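Local coordinates for protein SusD homolog (Bacteroides thetaiotaomicron, PDB 3EHM) that probably binds mucin O-glycans at the cell surface as a SusD-family lipoprotein, in support of glycan utilization by this gut bacterium, at residues T275-G278 with Y279-Y283; M88-A91 with Y92-F95. All coordinates share one frame; numbering follows the deposited sequence.

Contact 1: residues T275-G278 with Y279-Y283; sequences TIWG and YLDGY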
ATOM      1  N   THR A 275       4.991  14.019   5.622  1.00 13.05           N
ATOM      2  CA  THR A 275       6.060  13.035   5.692  1.00 13.57           C
ATOM      3  C   THR A 275       6.790  12.852   4.363  1.00 12.68           C
ATOM      4  O   THR A 275       8.010  12.992   4.294  1.00 12.44           O
ATOM      5  CB  THR A 275       5.528  11.668   6.154  1.00 12.12           C
ATOM      6  OG1 THR A 275       4.879  11.818   7.424  1.00 14.31           O
ATOM      7  CG2 THR A 275       6.679  10.673   6.290  1.00 14.55           C
ATOM      8  N   ILE A 276       6.055  12.546   3.300  1.00 11.50           N
ATOM      9  CA  ILE A 276       6.717  12.344   2.025  1.00 11.77           C
ATOM     10  C   ILE A 276       7.388  13.637   1.552  1.00 10.01           C
ATOM     11  O   ILE A 276       8.453  13.601   0.945  1.00  9.95           O
ATOM     12  CB  ILE A 276       5.734  11.785   0.959  1.00 11.97           C
ATOM     13  CG1 ILE A 276       6.528  11.297  -0.258  1.00 13.92           C
ATOM     14  CG2 ILE A 276       4.701  12.836   0.569  1.00 11.69           C
ATOM     15  CD1 ILE A 276       5.682  10.546  -1.274  1.00 13.64           C
ATOM     16  N   TRP A 277       6.781  14.781   1.845  1.00 11.34           N
ATOM     17  CA  TRP A 277       7.387  16.047   1.448  1.00 13.33           C
ATOM     18  C   TRP A 277       8.726  16.212   2.157  1.00 12.58           C
ATOM     19  O   TRP A 277       9.712  16.610   1.547  1.00 12.39           O
ATOM     20  CB  TRP A 277       6.500  17.235   1.812  1.00 12.27           C
ATOM     21  CG  TRP A 277       7.259  18.536   1.741  1.00 16.89           C
ATOM     22  CD1 TRP A 277       7.571  19.245   0.616  1.00 16.78           C
ATOM     23  CD2 TRP A 277       7.877  19.228   2.836  1.00 17.15           C
ATOM     24  NE1 TRP A 277       8.349  20.334   0.942  1.00 17.77           N
ATOM     25  CE2 TRP A 277       8.552  20.347   2.297  1.00 16.39           C
ATOM     26  CE3 TRP A 277       7.929  19.007   4.219  1.00 17.28           C
ATOM     27  CZ2 TRP A 277       9.270  21.247   3.095  1.00 19.12           C
ATOM     28  CZ3 TRP A 277       8.646  19.902   5.015  1.00 18.89           C
ATOM     29  CH2 TRP A 277       9.306  21.008   4.447  1.00 17.36           C
ATOM     30  N   GLY A 278       8.742  15.919   3.455  1.00 13.62           N
ATOM     31  CA  GLY A 278       9.958  16.048   4.239  1.00 13.36           C
ATOM     32  C   GLY A 278      11.129  15.285   3.658  1.00 12.43           C
ATOM     33  O   GLY A 278      12.249  15.806   3.589  1.00 11.68           O
ATOM     34  N   TYR A 279      10.882  14.043   3.248  1.00 10.93           N
ATOM     35  CA  TYR A 279      11.937  13.229   2.656  1.00 11.55           C
ATOM     36  C   TYR A 279      12.337  13.747   1.277  1.00 11.66           C
ATOM     37  O   TYR A 279      13.519  13.929   0.999  1.00 13.22           O
ATOM     38  CB  TYR A 279      11.488  11.765   2.555  1.00 13.38           C
ATOM     39  CG  TYR A 279      11.487  11.042   3.888  1.00 12.95           C
ATOM     40  CD1 TYR A 279      12.683  10.661   4.493  1.00 14.28           C
ATOM     41  CD2 TYR A 279      10.296  10.791   4.569  1.00 14.91           C
ATOM     42  CE1 TYR A 279      12.699  10.051   5.744  1.00 14.38           C
ATOM     43  CE2 TYR A 279      10.299  10.181   5.826  1.00 13.84           C
ATOM     44  CZ  TYR A 279      11.506   9.817   6.409  1.00 16.21           C
ATOM     45  OH  TYR A 279      11.525   9.244   7.668  1.00 14.34           O
ATOM     46  N   LEU A 280      11.357  13.993   0.415  1.00 11.84           N
ATOM     47  CA  LEU A 280      11.646  14.469  -0.935  1.00 13.49           C
ATOM     48  C   LEU A 280      12.439  15.767  -0.918  1.00 15.35           C
ATOM     49  O   LEU A 280      13.389  15.930  -1.682  1.00 16.12           O
ATOM     50  CB  LEU A 280      10.345  14.655  -1.723  1.00 14.73           C
ATOM     51  CG  LEU A 280       9.530  13.378  -1.957  1.00 15.56           C
ATOM     52  CD1 LEU A 280       8.217  13.718  -2.655  1.00 14.72           C
ATOM     53  CD2 LEU A 280      10.342  12.404  -2.797  1.00 15.03           C
ATOM     54  N   ASP A 281      12.051  16.686  -0.038  1.00 15.95           N
ATOM     55  CA  ASP A 281      12.737  17.973   0.077  1.00 17.23           C
ATOM     56  C   ASP A 281      14.153  17.817   0.633  1.00 15.80           C
ATOM     57  O   ASP A 281      15.124  18.268   0.029  1.00 13.09           O
ATOM     58  CB  ASP A 281      11.950  18.914   0.991  1.00 18.24           C
ATOM     59  CG  ASP A 281      12.592  20.288   1.102  1.00 21.50           C
ATOM     60  OD1 ASP A 281      12.433  21.097   0.162  1.00 21.21           O
ATOM     61  OD2 ASP A 281      13.271  20.552   2.119  1.00 19.59           O
ATOM     62  N   GLY A 282      14.265  17.177   1.794  1.00 16.41           N
ATOM     63  CA  GLY A 282      15.565  16.994   2.415  1.00 15.38           C
ATOM     64  C   GLY A 282      16.565  16.203   1.591  1.00 15.59           C
ATOM     65  O   GLY A 282      17.769  16.460   1.645  1.00 14.76           O
ATOM     66  N   TYR A 283      16.069  15.233   0.829  1.00 14.55           N
ATOM     67  CA  TYR A 283      16.927  14.396   0.001  1.00 15.11           C
ATOM     68  C   TYR A 283      17.186  15.027  -1.364  1.00 16.15           C
ATOM     69  O   TYR A 283      17.883  14.439  -2.193  1.00 17.41           O
ATOM     70  CB  TYR A 283      16.277  13.021  -0.215  1.00 14.23           C
ATOM     71  CG  TYR A 283      16.209  12.109   0.999  1.00 13.84           C
ATOM     72  CD1 TYR A 283      15.521  10.896   0.929  1.00 12.52           C
ATOM     73  CD2 TYR A 283      16.860  12.427   2.195  1.00 15.48           C
ATOM     74  CE1 TYR A 283      15.482  10.023   2.004  1.00 13.27           C
ATOM     75  CE2 TYR A 283      16.825  11.549   3.292  1.00 13.98           C
ATOM     76  CZ  TYR A 283      16.133  10.348   3.182  1.00 15.00           C
ATOM     77  OH  TYR A 283      16.089   9.453   4.231  1.00 12.21           O
TER
HETATM   78  O   HOH W   1      10.085  22.012  -0.978  1.00 28.00           O

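Contact 2: residues M88-A91 with Y92-F95; sequences MNYA and YQNF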
HETATM    1  N   MSE A  88     -16.156   1.158   8.839  1.00 12.16           N
HETATM    2  CA  MSE A  88     -15.424  -0.104   8.898  1.00 13.13           C
HETATM    3  C   MSE A  88     -16.142  -1.155   8.058  1.00 12.50           C
HETATM    4  O   MSE A  88     -15.515  -2.045   7.481  1.00 12.50           O
HETATM    5  CB  MSE A  88     -15.282  -0.582  10.346  1.00 14.08           C
HETATM    6  CG  MSE A  88     -14.286   0.236  11.149  1.00 13.69           C
HETATM    7 SE   MSE A  88     -12.521   0.260  10.307  1.00 20.22          SE
HETATM    8  CE  MSE A  88     -12.626   1.963   9.390  1.00 13.22           C
ATOM      9  N   ASN A  89     -17.463  -1.056   7.996  1.00 13.34           N
ATOM     10  CA  ASN A  89     -18.241  -1.972   7.175  1.00 14.90           C
ATOM     11  C   ASN A  89     -17.887  -1.634   5.725  1.00 14.68           C
ATOM     12  O   ASN A  89     -17.746  -2.515   4.869  1.00 13.51           O
ATOM     13  CB  ASN A  89     -19.733  -1.750   7.416  1.00 19.05           C
ATOM     14  CG  ASN A  89     -20.595  -2.445   6.391  1.00 22.66           C
ATOM     15  OD1 ASN A  89     -21.298  -1.797   5.610  1.00 26.45           O
ATOM     16  ND2 ASN A  89     -20.548  -3.770   6.379  1.00 25.14           N
ATOM     17  N   TYR A  90     -17.731  -0.340   5.471  1.00 14.35           N
ATOM     18  CA  TYR A  90     -17.387   0.164   4.147  1.00 14.08           C
ATOM     19  C   TYR A  90     -15.999  -0.356   3.767  1.00 14.90           C
ATOM     20  O   TYR A  90     -15.779  -0.792   2.637  1.00 14.60           O
ATOM     21  CB  TYR A  90     -17.414   1.694   4.180  1.00 14.86           C
ATOM     22  CG  TYR A  90     -17.239   2.397   2.850  1.00 14.38           C
ATOM     23  CD1 TYR A  90     -17.825   1.904   1.684  1.00 16.90           C
ATOM     24  CD2 TYR A  90     -16.553   3.608   2.780  1.00 16.79           C
ATOM     25  CE1 TYR A  90     -17.734   2.610   0.474  1.00 17.90           C
ATOM     26  CE2 TYR A  90     -16.459   4.321   1.589  1.00 17.90           C
ATOM     27  CZ  TYR A  90     -17.051   3.821   0.440  1.00 17.97           C
ATOM     28  OH  TYR A  90     -16.969   4.551  -0.728  1.00 17.53           O
ATOM     29  N   ALA A  91     -15.079  -0.329   4.729  1.00 14.11           N
ATOM     30  CA  ALA A  91     -13.715  -0.799   4.513  1.00 12.44           C
ATOM     31  C   ALA A  91     -13.693  -2.298   4.221  1.00 12.37           C
ATOM     32  O   ALA A  91     -12.956  -2.758   3.352  1.00 10.67           O
ATOM     33  CB  ALA A  91     -12.860  -0.493   5.738  1.00 11.35           C
ATOM     34  N   TYR A  92     -14.498  -3.058   4.955  1.00 13.47           N
ATOM     35  CA  TYR A  92     -14.559  -4.498   4.740  1.00 14.27           C
ATOM     36  C   TYR A  92     -15.015  -4.761   3.306  1.00 12.37           C
ATOM     37  O   TYR A  92     -14.547  -5.694   2.655  1.00 12.64           O
ATOM     38  CB  TYR A  92     -15.538  -5.148   5.719  1.00 14.53           C
ATOM     39  CG  TYR A  92     -15.460  -6.661   5.749  1.00 16.99           C
ATOM     40  CD1 TYR A  92     -14.412  -7.312   6.394  1.00 19.00           C
ATOM     41  CD2 TYR A  92     -16.447  -7.439   5.150  1.00 20.27           C
ATOM     42  CE1 TYR A  92     -14.351  -8.706   6.447  1.00 21.49           C
ATOM     43  CE2 TYR A  92     -16.397  -8.833   5.196  1.00 20.94           C
ATOM     44  CZ  TYR A  92     -15.349  -9.460   5.846  1.00 21.86           C
ATOM     45  OH  TYR A  92     -15.306 -10.839   5.907  1.00 23.05           O
ATOM     46  N   GLN A  93     -15.930  -3.936   2.810  1.00 12.73           N
ATOM     47  CA  GLN A  93     -16.414  -4.107   1.445  1.00 13.08           C
ATOM     48  C   GLN A  93     -15.304  -3.797   0.439  1.00 12.67           C
ATOM     49  O   GLN A  93     -15.058  -4.568  -0.492  1.00 10.88           O
ATOM     50  CB  GLN A  93     -17.604  -3.179   1.168  1.00 16.36           C
ATOM     51  CG  GLN A  93     -18.799  -3.365   2.096  1.00 20.60           C
ATOM     52  CD  GLN A  93     -19.930  -2.394   1.785  1.00 23.92           C
ATOM     53  OE1 GLN A  93     -19.696  -1.237   1.428  1.00 26.85           O
ATOM     54  NE2 GLN A  93     -21.163  -2.858   1.934  1.00 26.69           N
ATOM     55  N   ASN A  94     -14.636  -2.664   0.635  1.00 12.13           N
ATOM     56  CA  ASN A  94     -13.583  -2.227  -0.275  1.00 13.21           C
ATOM     57  C   ASN A  94     -12.307  -3.060  -0.247  1.00 12.57           C
ATOM     58  O   ASN A  94     -11.572  -3.099  -1.233  1.00 13.39           O
ATOM     59  CB  ASN A  94     -13.254  -0.750  -0.021  1.00 11.65           C
ATOM     60  CG  ASN A  94     -14.435   0.164  -0.302  1.00 15.17           C
ATOM     61  OD1 ASN A  94     -15.194  -0.055  -1.252  1.00 13.97           O
ATOM     62  ND2 ASN A  94     -14.590   1.200   0.513  1.00 12.11           N
ATOM     63  N   PHE A  95     -12.039  -3.724   0.873  1.00 12.91           N
ATOM     64  CA  PHE A  95     -10.840  -4.547   0.985  1.00 12.05           C
ATOM     65  C   PHE A  95     -11.097  -6.042   0.802  1.00 12.52           C
ATOM     66  O   PHE A  95     -10.201  -6.771   0.381  1.00 14.19           O
ATOM     67  CB  PHE A  95     -10.161  -4.339   2.348  1.00 12.28           C
ATOM     68  CG  PHE A  95      -9.322  -3.092   2.440  1.00 13.23           C
ATOM     69  CD1 PHE A  95      -9.635  -2.092   3.361  1.00 12.67           C
ATOM     70  CD2 PHE A  95      -8.203  -2.927   1.628  1.00 14.28           C
ATOM     71  CE1 PHE A  95      -8.843  -0.947   3.472  1.00 14.07           C
ATOM     72  CE2 PHE A  95      -7.402  -1.783   1.732  1.00 14.87           C
ATOM     73  CZ  PHE A  95      -7.724  -0.791   2.657  1.00 12.47           C
TER

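Contact 1: residues T275-G278 with Y279-Y283
The short alpha-helix 274-282 meets itself here across one turn, with Trp277 and Asp281 paired i to i+4 on one flank. CB of Asp281 sits over one face of the indole, 4.1 Å from the centroid of the five-membered ring and 25° off its normal, a CH-pi contact displaced toward the rim. Both side chains have CG anti to the backbone N, which sends them the same way, side by side, with carboxylate and ring planes 22° apart. A water closes the far end of the pair: it accepts from Trp277 NE1 at 3.1 Å and donates to Asp281 OD1 at 2.8 Å. The other carboxylate oxygen, OD2, is held by Thr395 OG1, so both oxygens have partners and the group's rotation is probably fixed. On another flank, Thr275 CG2 approaches the edge of the Tyr279 ring in its plane, 3.7 Å from CE2, and the two side chains run alongside each other. Their hydroxyls are engaged beyond the helix, Thr275 OG1 with Met465 N and Tyr279 OH with Tyr463 O. Ile276 CG1 packs against Leu280 CD1 at 3.8 Å. Leu280 N to Ile276 O measures 3.0 Å with an N-H...O angle of 171°, and Asp281 N to Trp277 O measures 2.8 Å. Consecutive i to i+4 backbone bonds, matched by i/i+4 side-chain pairs, mark a regular alpha-helix, which in this SusD-family protein packs through Leu280 on helix 287-291 and through Thr275 and Ile276 on Tyr442 of helix 429-445.

Contact 2: residues M88-A91 with Y92-F95
Tyr90 and Asn94, one turn apart on helix 85-110, meet through an amide placed over an aromatic face. Asn94 ND2 stands 3.3 Å above the ring plane of Tyr90, over its centre, with amide and ring planes 70° apart. The Asn94 chi1 of -63°, with CG beside the backbone N, directs the amide back over the preceding turn. Although ND2 lies 3.1 Å from Tyr90 O, the angle is too poor for a hydrogen bond; its acceptor is Asn54 OD1. Tyr90 OH is bonded to Asp51 OD2. Gln93 OE1 reaches the edge of the same ring near its plane, 3.7 Å from CD1. With an alanine at Tyr90, Asp51 is likely to lose this hydroxyl partner and the Asn94 amide the ring beneath it. Backbone acceptors are met in turn: Met88 O by Tyr92 N, Asn89 O by Gln93 N, Tyr90 O by Asn94 N at 3.0 Å, and Ala91 O by Phe95 N at 2.8 Å, the last with an N-H...O angle of 143°. Helix 85-110 packs here on two neighbours: Tyr90 and Asn94 touch helix 47-57, Ala91 touches helix 116-140, and Phe95 reaches both.

From the N terminus, the chain reaches contact 2 first, in the opening turns of helix 85-110, and contact 1 much later, in helix 274-282. The two are in series, neither nesting nor crossing, and since each joins adjoining segments of one helix, neither closes a long loop. Their centres are 31 Å apart, on opposite sides of the chain's centre, and their nearest atoms remain about 18 Å apart. Contact 2 ties the start of helix 85-110 to helices that come before and after it in the chain. Contact 1 comes shortly after strand 270-272, which pairs with strand 67-69, and packs against helices 287-291 and 429-445. Both belong to the SusD-like part of the chain.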